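Local coordinates for molybdopterin biosynthesis protein MoaB (Sulfolobus tokodaii, PDB 3IWT) that probably acts in molybdenum cofactor biosynthesis by binding molybdopterin or a precursor of it, at residues K105-E110 with K145-L150; D39-I44 with I86-T91. All coordinates share one frame; numbering follows the deposited sequence.

Contact 1: residues K105-E110 with K145-L150; sequences KLFDRE and KIVYLL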
loop_
_atom_site.group_PDB
_atom_site.type_symbol
_atom_site.label_atom_id
_atom_site.label_comp_id
_atom_site.label_asym_id
_atom_site.label_seq_id
_atom_site.Cartn_x
_atom_site.Cartn_y
_atom_site.Cartn_z
ATOM N N LYS A 105 -7.871 -9.011 -1.064
ATOM C CA LYS A 105 -7.341 -8.172 -2.102
ATOM C C LYS A 105 -8.332 -7.887 -3.217
ATOM O O LYS A 105 -8.229 -6.830 -3.873
ATOM C CB LYS A 105 -6.088 -8.831 -2.747
ATOM C CG LYS A 105 -4.856 -8.527 -2.020
ATOM C CD LYS A 105 -3.637 -9.134 -2.671
ATOM C CE LYS A 105 -2.897 -10.069 -1.696
ATOM N NZ LYS A 105 -2.342 -11.274 -2.487
ATOM N N LEU A 106 -9.258 -8.820 -3.429
ATOM C CA LEU A 106 -10.226 -8.750 -4.505
ATOM C C LEU A 106 -11.442 -7.863 -4.231
ATOM O O LEU A 106 -12.238 -7.580 -5.137
ATOM C CB LEU A 106 -10.718 -10.142 -4.842
ATOM C CG LEU A 106 -9.609 -11.188 -5.068
ATOM C CD1 LEU A 106 -10.329 -12.439 -5.555
ATOM C CD2 LEU A 106 -8.517 -10.761 -6.017
ATOM N N PHE A 107 -11.607 -7.457 -2.985
ATOM C CA PHE A 107 -12.743 -6.637 -2.605
ATOM C C PHE A 107 -12.704 -5.322 -3.372
ATOM O O PHE A 107 -11.644 -4.701 -3.503
ATOM C CB PHE A 107 -12.743 -6.367 -1.077
ATOM C CG PHE A 107 -12.926 -7.596 -0.210
ATOM C CD1 PHE A 107 -13.572 -8.727 -0.670
ATOM C CD2 PHE A 107 -12.499 -7.582 1.131
ATOM C CE1 PHE A 107 -13.774 -9.848 0.150
ATOM C CE2 PHE A 107 -12.718 -8.716 1.981
ATOM C CZ PHE A 107 -13.347 -9.837 1.468
ATOM N N ASP A 108 -13.843 -4.903 -3.904
ATOM C CA ASP A 108 -13.999 -3.515 -4.345
ATOM C C ASP A 108 -13.772 -2.540 -3.161
ATOM O O ASP A 108 -13.041 -1.572 -3.290
ATOM C CB ASP A 108 -15.386 -3.288 -4.927
ATOM C CG ASP A 108 -15.659 -4.127 -6.190
ATOM O OD1 ASP A 108 -14.743 -4.754 -6.737
ATOM O OD2 ASP A 108 -16.813 -4.128 -6.644
ATOM N N ARG A 109 -14.425 -2.849 -2.030
ATOM C CA ARG A 109 -14.309 -2.122 -0.758
ATOM C C ARG A 109 -14.246 -3.165 0.363
ATOM O O ARG A 109 -15.084 -4.071 0.383
ATOM C CB ARG A 109 -15.554 -1.246 -0.527
ATOM C CG ARG A 109 -15.872 -0.308 -1.682
ATOM C CD ARG A 109 -16.954 0.711 -1.318
ATOM N NE ARG A 109 -18.295 0.175 -1.524
ATOM C CZ ARG A 109 -19.419 0.846 -1.273
ATOM N NH1 ARG A 109 -19.381 2.078 -0.762
ATOM N NH2 ARG A 109 -20.581 0.270 -1.527
ATOM N N GLU A 110 -13.270 -3.057 1.272
ATOM C CA GLU A 110 -13.277 -3.885 2.479
ATOM C C GLU A 110 -14.314 -3.282 3.425
ATOM O O GLU A 110 -14.395 -2.060 3.594
ATOM C CB GLU A 110 -11.913 -3.998 3.225
ATOM C CG GLU A 110 -11.920 -5.081 4.392
ATOM C CD GLU A 110 -10.768 -4.989 5.438
ATOM O OE1 GLU A 110 -9.881 -4.174 5.243
ATOM O OE2 GLU A 110 -10.784 -5.728 6.487
ATOM N N LYS A 145 -22.311 -7.842 -4.474
ATOM C CA LYS A 145 -22.312 -8.990 -3.574
ATOM C C LYS A 145 -21.460 -8.741 -2.313
ATOM O O LYS A 145 -20.476 -8.028 -2.356
ATOM C CB LYS A 145 -21.776 -10.202 -4.317
ATOM C CG LYS A 145 -22.552 -10.497 -5.654
ATOM C CD LYS A 145 -22.228 -11.881 -6.163
ATOM C CE LYS A 145 -22.642 -12.070 -7.613
ATOM N NZ LYS A 145 -24.112 -11.909 -7.863
ATOM N N ILE A 146 -21.872 -9.345 -1.205
ATOM C CA ILE A 146 -21.165 -9.239 0.056
ATOM C C ILE A 146 -20.394 -10.551 0.254
ATOM O O ILE A 146 -20.847 -11.629 -0.149
ATOM C CB ILE A 146 -22.145 -9.037 1.235
ATOM C CG1 ILE A 146 -23.120 -7.876 0.950
ATOM C CG2 ILE A 146 -21.377 -8.825 2.566
ATOM C CD1 ILE A 146 -22.468 -6.569 0.428
ATOM N N VAL A 147 -19.221 -10.455 0.864
ATOM C CA VAL A 147 -18.403 -11.623 1.108
ATOM C C VAL A 147 -17.961 -11.608 2.566
ATOM O O VAL A 147 -17.466 -10.585 3.033
ATOM C CB VAL A 147 -17.149 -11.641 0.200
ATOM C CG1 VAL A 147 -16.262 -12.852 0.543
ATOM C CG2 VAL A 147 -17.536 -11.588 -1.328
ATOM N N TYR A 148 -18.153 -12.731 3.268
ATOM C CA TYR A 148 -17.702 -12.886 4.649
ATOM C C TYR A 148 -16.709 -14.038 4.687
ATOM O O TYR A 148 -17.025 -15.149 4.257
ATOM C CB TYR A 148 -18.851 -13.167 5.608
ATOM C CG TYR A 148 -19.854 -12.041 5.803
ATOM C CD1 TYR A 148 -19.633 -11.048 6.740
ATOM C CD2 TYR A 148 -21.058 -12.004 5.076
ATOM C CE1 TYR A 148 -20.571 -10.025 6.935
ATOM C CE2 TYR A 148 -21.977 -10.982 5.249
ATOM C CZ TYR A 148 -21.751 -10.007 6.200
ATOM O OH TYR A 148 -22.690 -9.002 6.381
ATOM N N LEU A 149 -15.509 -13.755 5.190
ATOM C CA LEU A 149 -14.473 -14.749 5.360
ATOM C C LEU A 149 -14.370 -15.096 6.833
ATOM O O LEU A 149 -13.822 -14.335 7.633
ATOM C CB LEU A 149 -13.123 -14.216 4.849
ATOM C CG LEU A 149 -13.063 -13.593 3.455
ATOM C CD1 LEU A 149 -11.618 -13.055 3.161
ATOM C CD2 LEU A 149 -13.554 -14.600 2.370
ATOM N N LEU A 150 -14.907 -16.257 7.199
ATOM C CA LEU A 150 -15.014 -16.653 8.597
ATOM C C LEU A 150 -13.982 -17.700 9.021
ATOM O O LEU A 150 -13.477 -18.436 8.189
ATOM C CB LEU A 150 -16.417 -17.182 8.883
ATOM C CG LEU A 150 -17.599 -16.267 8.514
ATOM C CD1 LEU A 150 -18.994 -16.921 8.928
ATOM C CD2 LEU A 150 -17.390 -14.818 9.126
#
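Phe107, which packs against strand 145-150, is flanked by two residues that grip one lysine of a second subunit: Asp108 OD1 forms a salt bridge with NZ of that Lys66, and Leu106 O accepts a hydrogen bond from the same nitrogen. The contact belongs to the mixed sheet of this MogA/MoaB-type alpha/beta domain. The chain enters strand 109-110, outermost in the sheet of this chain, through a classic beta bulge, in which Asp108 and Arg109 both face Ile141. Just before the bulge, Phe107 sets its CG anti to its own carbonyl carbon (chi1 -64°), which carries the far end of the ring over to strand 145-150. There the ring meets two apolar side chains that point toward it, two residues apart along the strand. Its CE1 lies 3.8 Å from Val147 CB and 3.9 Å from Val147 CG1. The Val147 and Leu149 side chains also touch Phe73 of helix 66-77, and Phe107, whose ring is buried, touches Ile142. The Phe107 and Leu149 side chains approach each other from opposite directions. Leu149 is extended beyond CB (chi2 177°), and Leu149 CD1 ends 4.0 Å from Phe107 CZ.

Contact 2: residues D39-I44 with I86-T91; sequences DESGDI and ISTGGT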
loop_
_atom_site.group_PDB
_atom_site.type_symbol
_atom_site.label_atom_id
_atom_site.label_comp_id
_atom_site.label_asym_id
_atom_site.label_seq_id
_atom_site.Cartn_x
_atom_site.Cartn_y
_atom_site.Cartn_z
ATOM N N ASP A 39 -18.634 -31.747 7.784
ATOM C CA ASP A 39 -18.320 -30.340 7.693
ATOM C C ASP A 39 -19.215 -29.606 8.663
ATOM O O ASP A 39 -20.234 -29.046 8.271
ATOM C CB ASP A 39 -18.541 -29.848 6.254
ATOM C CG ASP A 39 -18.328 -28.360 6.104
ATOM O OD1 ASP A 39 -17.788 -27.736 7.035
ATOM O OD2 ASP A 39 -18.702 -27.826 5.046
ATOM N N GLU A 40 -18.828 -29.614 9.932
ATOM C CA GLU A 40 -19.645 -29.066 11.003
ATOM C C GLU A 40 -19.922 -27.572 10.769
ATOM O O GLU A 40 -21.046 -27.103 10.886
ATOM C CB GLU A 40 -18.935 -29.270 12.350
ATOM C CG GLU A 40 -18.662 -30.753 12.733
ATOM C CD GLU A 40 -17.304 -31.297 12.245
ATOM O OE1 GLU A 40 -16.683 -30.704 11.346
ATOM O OE2 GLU A 40 -16.861 -32.342 12.774
ATOM N N SER A 41 -18.869 -26.828 10.444
ATOM C CA SER A 41 -19.005 -25.387 10.246
ATOM C C SER A 41 -19.874 -25.025 9.046
ATOM O O SER A 41 -20.705 -24.134 9.140
ATOM C CB SER A 41 -17.640 -24.743 10.074
ATOM O OG SER A 41 -16.966 -24.776 11.320
ATOM N N GLY A 42 -19.663 -25.691 7.919
ATOM C CA GLY A 42 -20.498 -25.444 6.728
ATOM C C GLY A 42 -21.953 -25.769 7.020
ATOM O O GLY A 42 -22.862 -25.045 6.600
ATOM N N ASP A 43 -22.164 -26.879 7.724
ATOM C CA ASP A 43 -23.508 -27.334 8.118
ATOM C C ASP A 43 -24.222 -26.325 9.004
ATOM O O ASP A 43 -25.391 -26.042 8.794
ATOM C CB ASP A 43 -23.429 -28.687 8.839
ATOM C CG ASP A 43 -23.145 -29.845 7.883
ATOM O OD1 ASP A 43 -23.037 -29.621 6.661
ATOM O OD2 ASP A 43 -23.002 -30.983 8.360
ATOM N N ILE A 44 -23.506 -25.765 9.969
ATOM C CA ILE A 44 -24.048 -24.718 10.846
ATOM C C ILE A 44 -24.478 -23.478 10.054
ATOM O O ILE A 44 -25.546 -22.926 10.301
ATOM C CB ILE A 44 -23.018 -24.313 11.967
ATOM C CG1 ILE A 44 -22.997 -25.354 13.079
ATOM C CG2 ILE A 44 -23.352 -22.945 12.588
ATOM C CD1 ILE A 44 -21.819 -25.203 14.053
ATOM N N ILE A 86 -20.225 -16.770 1.899
ATOM C CA ILE A 86 -19.640 -16.992 3.213
ATOM C C ILE A 86 -18.668 -18.162 3.133
ATOM O O ILE A 86 -19.012 -19.267 2.676
ATOM C CB ILE A 86 -20.711 -17.270 4.290
ATOM C CG1 ILE A 86 -21.744 -16.131 4.369
ATOM C CG2 ILE A 86 -20.035 -17.510 5.687
ATOM C CD1 ILE A 86 -22.851 -16.366 5.432
ATOM N N SER A 87 -17.432 -17.919 3.558
ATOM C CA SER A 87 -16.469 -19.004 3.647
ATOM C C SER A 87 -16.136 -19.295 5.088
ATOM O O SER A 87 -16.178 -18.401 5.949
ATOM C CB SER A 87 -15.193 -18.718 2.834
ATOM O OG SER A 87 -14.448 -17.630 3.383
ATOM N N THR A 88 -15.764 -20.543 5.350
ATOM C CA THR A 88 -15.270 -20.939 6.652
ATOM C C THR A 88 -13.933 -21.648 6.497
ATOM O O THR A 88 -13.841 -22.628 5.769
ATOM C CB THR A 88 -16.266 -21.863 7.401
ATOM O OG1 THR A 88 -15.662 -22.399 8.602
ATOM C CG2 THR A 88 -16.788 -23.017 6.531
ATOM N N GLY A 89 -12.925 -21.145 7.209
ATOM C CA GLY A 89 -11.585 -21.722 7.247
ATOM C C GLY A 89 -10.464 -20.831 6.734
ATOM O O GLY A 89 -10.638 -20.049 5.788
ATOM N N GLY A 90 -9.322 -20.937 7.405
ATOM C CA GLY A 90 -8.068 -20.368 6.940
ATOM C C GLY A 90 -7.833 -18.902 7.208
ATOM O O GLY A 90 -7.079 -18.261 6.457
ATOM N N THR A 91 -8.431 -18.392 8.290
ATOM C CA THR A 91 -8.327 -16.974 8.638
ATOM C C THR A 91 -7.449 -16.703 9.883
ATOM O O THR A 91 -7.466 -15.615 10.417
ATOM C CB THR A 91 -9.729 -16.357 8.815
ATOM O OG1 THR A 91 -10.429 -16.965 9.916
ATOM C CG2 THR A 91 -10.582 -16.512 7.550
#
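Ser41, in the first turn of helix 40-51, packs its side chain against Thr88, the last residue of parallel strand 84-88. This is a helix-on-sheet contact of the alpha/beta fold, at the point where the strand gives way to the loop Gly89-Gly90-Thr91. Although two hydroxyls come close, no hydrogen bond joins them: Ser41 OG and Thr88 OG1 are 3.8 Å apart, and each donates to a different backbone carbonyl, Ser41 OG to Gly152 O and Thr88 OG1 to Pro151 O. Ser41 OG lies anti to its carbonyl carbon (chi1 -70°), which sends it to Gly152 O while CB stays against Thr88, 3.4 Å from Thr88 OG1 and 4.0 Å from Thr88 CG2. In Thr88 the hydroxyl stands opposite the backbone N (chi1 171°), which leaves CG2 between the N and the carbonyl carbon and aims the methyl at the helix, 4.2 Å from Gly42 N. A valine in place of Thr88 would lack the hydroxyl and would probably leave Pro151 O without this donor, untying the strand end from that loop. The helix end is itself capped: Asp39, the N-cap residue, accepts from Gly42 N, whose nitrogen approaches OD1 at 2.9 Å from well above the carboxylate plane (55° out of it). The other oxygen, OD2, is hydrogen-bonded to Tyr59 and Thr22, so both ends of the carboxylate are engaged and its rotation is fixed. Glycine suits position 42, since a CB there would fall only 2.1 Å from Asp39 OD2.

In the fold
Both contacts are buried and meet on one sheet, in which strands 145-150 and 84-88 are parallel neighbours; their centres lie 16 Å apart. The backbones join them directly, with probable hydrogen bonds from Leu150 N to Ser87 O and from Ser87 N to Tyr148 O. Contact 1 brings the loop before the strand outermost in this chain onto the sheet and is purely hydrocarbon, although the residues beside its aromatic ring reach two other subunits. Contact 2 sets a helix start against a strand end nearer the centre of the chain, touches no other subunit, and surrounds its small side chains with hydroxyl-to-carbonyl bonds and a capping carboxylate.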